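Local coordinates for antibiotic biosynthesis monooxygenase (PDB 2RIL), which probably acts as a monooxygenase of the antibiotic biosynthesis monooxygenase family, a small ferredoxin-like chain that pairs with a second copy as a dimeric alpha-beta barrel, at residues S3-T7 / V59-E65; F32-Q36 / A71-M75. One frame throughout, in Å; residues are numbered along the deposited sequence. Where two conformers were deposited one is given.

Interaction 1. Residues S3-T7 / V59-E65; sequences SAPVT and VAIWQSE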
loop_
_atom_site.group_PDB
_atom_site.type_symbol
_atom_site.label_atom_id
_atom_site.label_comp_id
_atom_site.label_asym_id
_atom_site.label_seq_id
_atom_site.Cartn_x
_atom_site.Cartn_y
_atom_site.Cartn_z
ATOM N N SER A 3 4.838 1.558 -22.214
ATOM C CA SER A 3 4.585 2.223 -20.967
ATOM C C SER A 3 3.112 2.154 -20.601
ATOM O O SER A 3 2.253 2.053 -21.464
ATOM C CB SER A 3 4.978 3.680 -21.069
ATOM O OG SER A 3 6.396 3.809 -21.195
ATOM N N ALA A 4 2.839 2.239 -19.304
ATOM C CA ALA A 4 1.500 2.304 -18.751
ATOM C C ALA A 4 1.625 2.870 -17.345
ATOM O O ALA A 4 2.697 2.776 -16.766
ATOM C CB ALA A 4 0.864 0.914 -18.710
ATOM N N PRO A 5 0.558 3.479 -16.818
ATOM C CA PRO A 5 0.582 4.004 -15.453
ATOM C C PRO A 5 1.005 2.937 -14.467
ATOM O O PRO A 5 0.701 1.737 -14.638
ATOM C CB PRO A 5 -0.862 4.472 -15.223
ATOM C CG PRO A 5 -1.342 4.834 -16.594
ATOM C CD PRO A 5 -0.737 3.762 -17.464
ATOM N N VAL A 6 1.780 3.366 -13.479
ATOM C CA VAL A 6 2.282 2.489 -12.421
ATOM C C VAL A 6 1.980 3.104 -11.069
ATOM O O VAL A 6 1.733 4.314 -10.949
ATOM C CB VAL A 6 3.821 2.205 -12.498
ATOM C CG1 VAL A 6 4.169 1.448 -13.779
ATOM C CG2 VAL A 6 4.654 3.485 -12.398
ATOM N N THR A 7 2.024 2.266 -10.044
ATOM C CA THR A 7 1.797 2.694 -8.682
ATOM C C THR A 7 3.047 2.465 -7.880
ATOM O O THR A 7 3.557 1.347 -7.846
ATOM C CB THR A 7 0.652 1.913 -8.051
ATOM O OG1 THR A 7 -0.528 2.121 -8.843
ATOM C CG2 THR A 7 0.397 2.367 -6.607
ATOM N N VAL A 59 1.179 5.775 -1.385
ATOM C CA VAL A 59 0.716 5.149 -2.610
ATOM C C VAL A 59 0.600 6.250 -3.656
ATOM O O VAL A 59 -0.273 7.088 -3.545
ATOM C CB VAL A 59 -0.613 4.426 -2.417
ATOM C CG1 VAL A 59 -0.984 3.660 -3.740
ATOM C CG2 VAL A 59 -0.593 3.402 -1.259
ATOM N N ALA A 60 1.503 6.248 -4.639
ATOM C CA ALA A 60 1.570 7.313 -5.660
ATOM C C ALA A 60 1.370 6.731 -7.040
ATOM O O ALA A 60 1.753 5.591 -7.288
ATOM C CB ALA A 60 2.919 7.988 -5.623
ATOM N N ILE A 61 0.802 7.522 -7.933
ATOM C CA ILE A 61 0.551 7.104 -9.292
ATOM C C ILE A 61 1.432 7.934 -10.226
ATOM O O ILE A 61 1.513 9.175 -10.106
ATOM C CB ILE A 61 -0.904 7.288 -9.709
ATOM C CG1 ILE A 61 -1.838 6.833 -8.593
ATOM C CG2 ILE A 61 -1.158 6.523 -11.035
ATOM C CD1 ILE A 61 -1.900 5.378 -8.478
ATOM N N TRP A 62 2.109 7.233 -11.121
ATOM C CA TRP A 62 2.990 7.825 -12.116
ATOM C C TRP A 62 2.523 7.410 -13.519
ATOM O O TRP A 62 2.025 6.306 -13.716
ATOM C CB TRP A 62 4.432 7.362 -11.889
ATOM C CG TRP A 62 5.054 7.980 -10.703
ATOM C CD1 TRP A 62 4.891 7.624 -9.382
ATOM C CD2 TRP A 62 5.860 9.152 -10.701
ATOM N NE1 TRP A 62 5.566 8.472 -8.578
ATOM C CE2 TRP A 62 6.204 9.409 -9.363
ATOM C CE3 TRP A 62 6.388 9.968 -11.716
ATOM C CZ2 TRP A 62 7.030 10.455 -9.013
ATOM C CZ3 TRP A 62 7.197 10.997 -11.352
ATOM C CH2 TRP A 62 7.512 11.231 -10.020
ATOM N N GLN A 63 2.771 8.268 -14.493
ATOM C CA GLN A 63 2.344 7.970 -15.853
ATOM C C GLN A 63 3.043 6.760 -16.485
ATOM O O GLN A 63 2.488 6.079 -17.348
ATOM C CB GLN A 63 2.618 9.196 -16.704
ATOM C CG GLN A 63 2.052 9.082 -18.109
ATOM C CD GLN A 63 0.514 9.245 -18.096
ATOM O OE1 GLN A 63 -0.009 10.280 -17.612
ATOM N NE2 GLN A 63 -0.216 8.224 -18.581
ATOM N N SER A 64 4.287 6.489 -16.063
ATOM C CA SER A 64 5.061 5.365 -16.565
ATOM C C SER A 64 6.168 5.025 -15.639
ATOM O O SER A 64 6.588 5.864 -14.821
ATOM C CB SER A 64 5.683 5.731 -17.931
ATOM O OG SER A 64 6.616 6.776 -17.829
ATOM N N GLU A 65 6.681 3.807 -15.809
ATOM C CA GLU A 65 7.888 3.383 -15.109
ATOM C C GLU A 65 9.043 4.342 -15.430
ATOM O O GLU A 65 9.794 4.736 -14.518
ATOM C CB GLU A 65 8.315 1.967 -15.534
ATOM C CG GLU A 65 7.513 0.849 -14.978
ATOM C CD GLU A 65 7.996 -0.510 -15.459
ATOM O OE1 GLU A 65 9.174 -0.810 -15.265
ATOM O OE2 GLU A 65 7.194 -1.259 -16.019
HETATM O O HOH W 1 5.755 1.966 -17.854
#
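V6 and W62 form the antiparallel hydrogen-bonded pair that joins these two inner strands. V6 N gives its hydrogen to W62 O at 3.0 Å (163° at the hydrogen), and W62 N returns one to V6 O at 2.9 Å (175°). The next pair, T7 with I61, is non-hydrogen-bonded; here the backbone contact is T7 CA to A60 O, 3.2 Å, a CA-H...O approach.

The T7 side chain can be followed outward from its CB, which lies near A60 O. T7 CG2 is placed anti to the backbone N (chi1 -59°, measured to OG1), and this sends it along the neighbouring strand to V59 CG1 at 3.4 Å, tighter than an ordinary methyl contact. The other branch, T7 OG1, runs beside I61 and lies 3.6 Å from I61 CD1 in the conformer described. H45 of the second subunit also packs on T7.

V6 emerges on the other face of the sheet, with W62. In one of its two deposited conformers V6 has CG2 3.9 Å from W62 CB, while CG1 meets E65 CG, the two side chains crossing at about a right angle. Beyond the strand a water accepts from E65 N at 2.9 Å and, over a longer distance, from A4 N. S64 OG caps the following helix through D67 N, and the E65 carboxylate bonds Y69 OH.

Direct pairing through two nearly straight backbone bonds thus gives way to water-mediated bridging towards A4, while methyl contacts line both faces; the polar ends of S64 and E65 are engaged by helix 65-79, not by 3-7.

Interaction 2. Residues F32-Q36 / A71-M75; sequences FMAQQ and AAQKM
With chi1 of F32 at 178°, its ring carbon CG stands anti to the backbone N and the ring reaches helix 65-79. F32 CE2 lies 3.5 Å from M75 CA and F32 CZ 3.9 Å from K74 CB, and A71 O is at the ring edge near its plane. M33, a selenomethionine, bends at chi2 (-54°), which turns SE towards A71 CB, 3.8 Å away; the same SE borders the F32 ring in plane. In the M75 conformer described, the two selenium atoms meet, the side chains crossing at about a right angle. These contacts set the C-terminal end of helix 19-33 against the middle of helix 65-79, the two helices of a ferredoxin-like fold. A type I turn from M33 to Q36 then leads the chain out of the helix and puts Q36 CB on A71 CB at 3.8 Å. Folding back, the Q36 amide sends NE2 to F32 O, 3.1 Å away and nearly straight (170°), though the donor lies above the carbonyl plane; Q35 N reaches that oxygen from the opposite face. The same NE2 sits over one face of the F32 ring, near its rim, while Q36 OE1 touches K74 CD at 3.5 Å and accepts from a water.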
loop_
_atom_site.group_PDB
_atom_site.type_symbol
_atom_site.label_atom_id
_atom_site.label_comp_id
_atom_site.label_asym_id
_atom_site.label_seq_id
_atom_site.Cartn_x
_atom_site.Cartn_y
_atom_site.Cartn_z
ATOM N N PHE A 32 9.323 17.782 -4.172
ATOM C CA PHE A 32 10.250 17.582 -5.289
ATOM C C PHE A 32 9.626 16.697 -6.360
ATOM O O PHE A 32 9.595 17.017 -7.521
ATOM C CB PHE A 32 11.553 16.925 -4.811
ATOM C CG PHE A 32 12.505 16.658 -5.916
ATOM C CD1 PHE A 32 13.391 17.653 -6.350
ATOM C CD2 PHE A 32 12.508 15.437 -6.584
ATOM C CE1 PHE A 32 14.241 17.409 -7.409
ATOM C CE2 PHE A 32 13.390 15.189 -7.601
ATOM C CZ PHE A 32 14.257 16.179 -8.016
HETATM N N MSE A 33 9.073 15.563 -5.959
HETATM C CA MSE A 33 8.551 14.605 -6.946
HETATM C C MSE A 33 7.368 15.158 -7.728
HETATM O O MSE A 33 7.199 14.871 -8.924
HETATM C CB MSE A 33 8.140 13.322 -6.222
HETATM C CG MSE A 33 9.313 12.495 -5.703
HETATM SE SE MSE A 33 10.629 12.046 -7.072
HETATM C CE MSE A 33 10.317 10.105 -7.186
ATOM N N ALA A 34 6.586 16.005 -7.079
ATOM C CA ALA A 34 5.381 16.525 -7.681
ATOM C C ALA A 34 5.672 17.453 -8.840
ATOM O O ALA A 34 4.778 17.714 -9.666
ATOM C CB ALA A 34 4.489 17.216 -6.599
ATOM N N GLN A 35 6.910 17.933 -8.913
ATOM C CA GLN A 35 7.401 18.752 -10.018
ATOM C C GLN A 35 7.971 18.011 -11.201
ATOM O O GLN A 35 8.365 18.626 -12.217
ATOM C CB GLN A 35 8.477 19.715 -9.483
ATOM C CG GLN A 35 7.881 20.675 -8.476
ATOM C CD GLN A 35 6.905 21.627 -9.168
ATOM O OE1 GLN A 35 7.246 22.259 -10.186
ATOM N NE2 GLN A 35 5.677 21.693 -8.658
ATOM N N GLN A 36 8.005 16.690 -11.108
ATOM C CA GLN A 36 8.688 15.871 -12.097
ATOM C C GLN A 36 7.724 15.425 -13.157
ATOM O O GLN A 36 6.537 15.167 -12.877
ATOM C CB GLN A 36 9.352 14.677 -11.444
ATOM C CG GLN A 36 10.322 15.058 -10.334
ATOM C CD GLN A 36 11.331 16.041 -10.767
ATOM O OE1 GLN A 36 12.001 15.873 -11.808
ATOM N NE2 GLN A 36 11.481 17.080 -9.958
ATOM N N ALA A 71 12.663 10.396 -12.250
ATOM C CA ALA A 71 12.398 11.286 -11.129
ATOM C C ALA A 71 13.179 10.802 -9.900
ATOM O O ALA A 71 13.777 11.593 -9.167
ATOM C CB ALA A 71 10.918 11.280 -10.818
ATOM N N ALA A 72 13.200 9.484 -9.685
ATOM C CA ALA A 72 13.961 8.910 -8.542
ATOM C C ALA A 72 15.480 9.184 -8.637
ATOM O O ALA A 72 16.143 9.503 -7.622
ATOM C CB ALA A 72 13.686 7.395 -8.406
ATOM N N GLN A 73 16.026 9.091 -9.847
ATOM C CA GLN A 73 17.445 9.402 -10.090
ATOM C C GLN A 73 17.710 10.877 -9.792
ATOM O O GLN A 73 18.670 11.234 -9.089
ATOM C CB GLN A 73 17.820 9.072 -11.535
ATOM C CG GLN A 73 19.319 9.394 -11.839
ATOM C CD GLN A 73 19.816 9.222 -13.290
ATOM O OE1 GLN A 73 19.415 8.298 -13.994
ATOM N NE2 GLN A 73 20.813 10.066 -13.692
ATOM N N LYS A 74 16.823 11.747 -10.274
ATOM C CA LYS A 74 16.958 13.182 -9.948
ATOM C C LYS A 74 16.868 13.493 -8.458
ATOM O O LYS A 74 17.604 14.355 -7.948
ATOM C CB LYS A 74 15.980 14.046 -10.739
ATOM C CG LYS A 74 16.176 14.030 -12.241
ATOM C CD LYS A 74 15.258 15.066 -12.872
ATOM C CE LYS A 74 15.378 15.093 -14.398
ATOM N NZ LYS A 74 14.329 14.301 -15.126
HETATM N N MSE A 75 16.000 12.759 -7.755
HETATM C CA MSE A 75 15.793 12.921 -6.315
HETATM C C MSE A 75 17.064 12.634 -5.515
HETATM O O MSE A 75 17.323 13.317 -4.502
HETATM C CB MSE A 75 14.625 12.020 -5.824
HETATM C CG MSE A 75 13.916 12.529 -4.562
HETATM SE SE MSE A 75 12.609 11.251 -3.776
HETATM C CE MSE A 75 13.976 10.133 -3.030
HETATM O O HOH W 2 12.373 13.679 -13.618
#

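How the interactions relate
From the N terminus the chain enters strand 6-12 and runs through helix 19-33, whose end opens interaction 2, before strands 39-47 and 56-62. Only then does 59-65 return to 3-7, closing interaction 1 over 51 intervening residues. Helix 65-79 follows at once, and 71-75 meets 32-36 across 34 residues. The segments alternate, so the two loops cross. One contact ties neighbouring strands inside the antiparallel sheet, the other ties the two helices. Their centres lie about 13 Å apart, and the W62 indole bridges them: W62 CH2 is 3.5 Å from A71 CB, and W62 CZ2 is 3.8 Å from M33 CE.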